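Local coordinates for DNA polymerase III, beta subunit (Eubacterium rectale, PDB 3T0P), which probably encircles DNA as a ring-shaped head-to-tail dimer, tethering DNA polymerases and other proteins to it for processive synthesis, at residues 196-207 with 226-237. Sequence-based numbering, arbitrary orientation.
With ACT (acetate ion), chain T; EDO (1,2-ethanediol), chain X.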
# COMPACT_ATOMS: atom_id res chain seq x y z
N PRO B 196 -24.25 13.15 -2.54
CA PRO B 196 -23.28 13.00 -1.44
C PRO B 196 -21.89 12.60 -1.94
O PRO B 196 -21.78 11.87 -2.92
CB PRO B 196 -23.89 11.88 -0.59
CG PRO B 196 -25.35 11.94 -0.89
CD PRO B 196 -25.44 12.31 -2.33
N GLY B 197 -20.85 13.12 -1.28
CA GLY B 197 -19.46 12.85 -1.61
C GLY B 197 -19.12 11.39 -1.52
O GLY B 197 -18.50 10.84 -2.43
N LYS B 198 -19.59 10.73 -0.44
CA LYS B 198 -19.37 9.30 -0.23
C LYS B 198 -19.92 8.46 -1.41
O LYS B 198 -19.29 7.48 -1.79
CB LYS B 198 -20.01 8.84 1.08
CG LYS B 198 -19.59 7.42 1.51
CD LYS B 198 -20.17 7.02 2.89
CE LYS B 198 -21.69 6.91 2.97
NZ LYS B 198 -22.26 5.87 2.06
N THR B 199 -21.07 8.83 -2.00
CA THR B 199 -21.66 8.11 -3.14
C THR B 199 -20.71 8.10 -4.33
O THR B 199 -20.49 7.06 -4.92
CB THR B 199 -22.98 8.74 -3.52
OG1 THR B 199 -23.90 8.48 -2.46
CG2 THR B 199 -23.52 8.22 -4.86
N LEU B 200 -20.17 9.26 -4.66
CA LEU B 200 -19.22 9.48 -5.74
C LEU B 200 -17.91 8.80 -5.46
O LEU B 200 -17.37 8.20 -6.38
CB LEU B 200 -19.04 10.98 -6.01
CG LEU B 200 -20.35 11.69 -6.39
CD1 LEU B 200 -20.12 13.15 -6.53
CD2 LEU B 200 -20.97 11.11 -7.67
N GLN B 201 -17.42 8.82 -4.21
CA GLN B 201 -16.17 8.13 -3.85
C GLN B 201 -16.33 6.61 -4.00
O GLN B 201 -15.47 5.97 -4.58
CB GLN B 201 -15.75 8.46 -2.42
CG GLN B 201 -15.14 9.83 -2.24
CD GLN B 201 -15.06 10.25 -0.79
OE1 GLN B 201 -15.78 9.75 0.09
NE2 GLN B 201 -14.20 11.23 -0.51
N GLU B 202 -17.46 6.05 -3.52
CA GLU B 202 -17.70 4.60 -3.59
C GLU B 202 -17.94 4.14 -5.03
O GLU B 202 -17.49 3.06 -5.41
CB GLU B 202 -18.88 4.20 -2.69
CG GLU B 202 -18.61 4.44 -1.20
CD GLU B 202 -17.27 3.96 -0.67
OE1 GLU B 202 -16.90 2.80 -0.96
OE2 GLU B 202 -16.58 4.75 0.01
N ILE B 203 -18.62 4.96 -5.84
CA ILE B 203 -18.87 4.58 -7.23
C ILE B 203 -17.55 4.61 -8.06
O ILE B 203 -17.39 3.78 -8.96
CB ILE B 203 -20.05 5.38 -7.85
CG1 ILE B 203 -20.65 4.60 -9.01
CG2 ILE B 203 -19.70 6.78 -8.24
CD1 ILE B 203 -22.11 4.81 -9.17
N SER B 204 -16.59 5.51 -7.70
CA SER B 204 -15.26 5.56 -8.31
C SER B 204 -14.54 4.20 -8.17
O SER B 204 -13.85 3.78 -9.10
CB SER B 204 -14.41 6.63 -7.64
OG SER B 204 -14.65 7.88 -8.26
N LYS B 205 -14.72 3.52 -7.04
CA LYS B 205 -14.09 2.24 -6.73
C LYS B 205 -14.72 1.04 -7.49
O LYS B 205 -14.09 0.00 -7.56
CB LYS B 205 -14.18 1.96 -5.22
CG LYS B 205 -13.41 2.93 -4.34
CD LYS B 205 -13.66 2.58 -2.89
CE LYS B 205 -13.09 3.57 -1.93
NZ LYS B 205 -13.53 3.27 -0.54
N ILE B 206 -15.97 1.15 -8.00
CA ILE B 206 -16.57 -0.01 -8.65
C ILE B 206 -16.77 0.16 -10.16
O ILE B 206 -17.12 -0.81 -10.84
CB ILE B 206 -17.88 -0.45 -7.98
CG1 ILE B 206 -18.96 0.67 -7.93
CG2 ILE B 206 -17.59 -1.04 -6.61
CD1 ILE B 206 -20.36 0.17 -7.50
N ILE B 207 -16.54 1.38 -10.68
CA ILE B 207 -16.70 1.69 -12.10
C ILE B 207 -15.34 1.46 -12.77
O ILE B 207 -14.35 2.10 -12.41
CB ILE B 207 -17.31 3.12 -12.31
CG1 ILE B 207 -18.78 3.03 -12.67
CG2 ILE B 207 -16.58 3.97 -13.34
CD1 ILE B 207 -19.55 4.31 -12.42
N PHE B 226 -27.59 5.08 -10.68
CA PHE B 226 -26.54 4.78 -11.65
C PHE B 226 -26.66 3.33 -12.03
O PHE B 226 -26.67 2.49 -11.15
CB PHE B 226 -25.14 5.03 -11.05
CG PHE B 226 -24.87 6.41 -10.55
CD1 PHE B 226 -25.21 6.78 -9.25
CD2 PHE B 226 -24.21 7.34 -11.35
CE1 PHE B 226 -24.94 8.07 -8.79
CE2 PHE B 226 -23.94 8.61 -10.88
CZ PHE B 226 -24.31 8.97 -9.61
N GLU B 227 -26.77 3.03 -13.33
CA GLU B 227 -26.79 1.65 -13.82
C GLU B 227 -25.63 1.42 -14.75
O GLU B 227 -25.39 2.23 -15.63
CB GLU B 227 -28.08 1.27 -14.55
CG GLU B 227 -29.37 1.74 -13.94
CD GLU B 227 -30.52 1.10 -14.69
OE1 GLU B 227 -30.55 1.22 -15.93
OE2 GLU B 227 -31.28 0.35 -14.05
N PHE B 228 -24.92 0.33 -14.56
CA PHE B 228 -23.78 -0.06 -15.37
C PHE B 228 -23.58 -1.54 -15.17
O PHE B 228 -23.68 -2.02 -14.04
CB PHE B 228 -22.51 0.76 -15.02
CG PHE B 228 -22.04 0.63 -13.60
CD1 PHE B 228 -22.68 1.31 -12.56
CD2 PHE B 228 -20.97 -0.20 -13.28
CE1 PHE B 228 -22.25 1.17 -11.24
CE2 PHE B 228 -20.53 -0.33 -11.95
CZ PHE B 228 -21.17 0.36 -10.94
N GLU B 229 -23.35 -2.27 -16.28
CA GLU B 229 -23.13 -3.72 -16.35
C GLU B 229 -24.30 -4.42 -15.64
O GLU B 229 -25.42 -4.23 -16.08
CB GLU B 229 -21.73 -4.10 -15.80
CG GLU B 229 -20.62 -3.28 -16.43
CD GLU B 229 -19.22 -3.42 -15.85
OE1 GLU B 229 -19.07 -3.82 -14.67
OE2 GLU B 229 -18.26 -3.07 -16.58
N ASN B 230 -24.08 -5.13 -14.52
CA ASN B 230 -25.19 -5.80 -13.83
C ASN B 230 -25.44 -5.21 -12.45
O ASN B 230 -26.00 -5.88 -11.57
CB ASN B 230 -24.91 -7.31 -13.73
CG ASN B 230 -25.19 -8.03 -15.02
OD1 ASN B 230 -26.36 -8.25 -15.40
ND2 ASN B 230 -24.13 -8.33 -15.75
N THR B 231 -25.05 -3.93 -12.27
CA THR B 231 -25.10 -3.20 -11.02
C THR B 231 -25.99 -1.98 -11.08
O THR B 231 -26.08 -1.30 -12.10
CB THR B 231 -23.65 -2.80 -10.66
OG1 THR B 231 -22.90 -4.00 -10.55
CG2 THR B 231 -23.53 -2.04 -9.35
N THR B 232 -26.66 -1.71 -9.96
CA THR B 232 -27.51 -0.55 -9.72
C THR B 232 -27.03 0.09 -8.43
O THR B 232 -26.91 -0.57 -7.40
CB THR B 232 -28.99 -0.93 -9.68
OG1 THR B 232 -29.32 -1.60 -10.89
CG2 THR B 232 -29.90 0.28 -9.56
N VAL B 233 -26.72 1.36 -8.50
CA VAL B 233 -26.33 2.17 -7.37
C VAL B 233 -27.43 3.15 -7.17
O VAL B 233 -27.85 3.81 -8.14
CB VAL B 233 -24.95 2.84 -7.57
CG1 VAL B 233 -24.67 3.81 -6.44
CG2 VAL B 233 -23.84 1.80 -7.67
N VAL B 234 -27.98 3.21 -5.93
CA VAL B 234 -29.04 4.15 -5.56
C VAL B 234 -28.57 5.02 -4.39
O VAL B 234 -28.07 4.50 -3.39
CB VAL B 234 -30.36 3.43 -5.25
CG1 VAL B 234 -31.46 4.44 -4.93
CG2 VAL B 234 -30.77 2.53 -6.41
N SER B 235 -28.71 6.33 -4.51
CA SER B 235 -28.28 7.23 -3.46
C SER B 235 -29.29 8.30 -3.20
O SER B 235 -29.91 8.82 -4.13
CB SER B 235 -26.94 7.87 -3.83
OG SER B 235 -26.51 8.86 -2.91
N ARG B 236 -29.44 8.67 -1.91
CA ARG B 236 -30.25 9.82 -1.50
C ARG B 236 -29.54 11.07 -1.98
O ARG B 236 -28.34 11.03 -2.22
CB ARG B 236 -30.40 9.86 0.01
CG ARG B 236 -31.32 8.80 0.63
CD ARG B 236 -31.79 9.18 2.04
NE ARG B 236 -30.74 9.83 2.84
CZ ARG B 236 -30.24 9.37 3.98
NH1 ARG B 236 -30.73 8.25 4.52
NH2 ARG B 236 -29.28 10.03 4.61
N LEU B 237 -30.26 12.17 -2.18
CA LEU B 237 -29.67 13.43 -2.59
C LEU B 237 -29.66 14.39 -1.40
O LEU B 237 -30.44 14.22 -0.47
CB LEU B 237 -30.48 14.03 -3.76
CG LEU B 237 -30.43 13.28 -5.08
CD1 LEU B 237 -31.48 13.81 -6.02
CD2 LEU B 237 -29.03 13.34 -5.71
C ACT T . -20.13 3.32 2.82
O ACT T . -19.11 2.65 2.80
OXT ACT T . -20.53 3.83 1.78
CH3 ACT T . -20.83 3.52 4.14
C1 EDO X . -30.00 -4.99 -12.33
O1 EDO X . -28.76 -4.28 -12.46
C2 EDO X . -30.56 -4.88 -10.91
O2 EDO X . -29.50 -4.99 -9.95
O HOH W 1 -17.32 -3.62 -11.72
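Ile203 and Ile206 of helix 197-206, with Ile207 just after it, pack on Phe226, Phe228 and Val233 of a beta hairpin in a buried helix-on-sheet contact within the central domain. The helix runs nearly antiparallel to strand 231-236 (165°), their axes 9.3 Å apart at closest. At the middle, the CG1 branch of Ile203 points at the sheet and ends between the side chains of Phe226 and Val233: CG1 lies anti to the backbone N (chi1 -156°), which sends CD1 over one face of Phe226 in a CH-pi contact, 3.9 Å from the ring centroid, and against Val233 CG2. A beta-branched valine suits this strand position, giving a short apolar surface on which CD1 of Ile206 also rests.

The flat ring of Phe228 takes up Ile206 and Ile207. Ile207 CG1 makes a CH-pi contact almost centrally over one face, 3.8 Å from the centroid, Thr231 CB lies over the opposite face, and Ile206 CD1 meets the edge at CZ (3.5 Å). With an alanine in place of Phe228, Ile206 and Ile207 would probably lose the ring they pack against, and a gap would open between them and the hairpin. Its type II' turn, Phe228 to Thr231, joins two strands of a sheet that crosses from the central into the N-terminal domain through strand 52-58, two of the three related domains of the bacterial processivity-factor fold; helix 132-140 also touches Ile203, Ile207 and Phe226.

Toward the start of the helix the contact turns polar. Thr199 OG1 donates to Ser235 OG (2.7 Å), which in turn donates to Arg236 O (2.9 Å), a buried chain ending on a backbone carbonyl, while Pro196, the N-cap residue, lays CD 3.2 Å from Arg236 O.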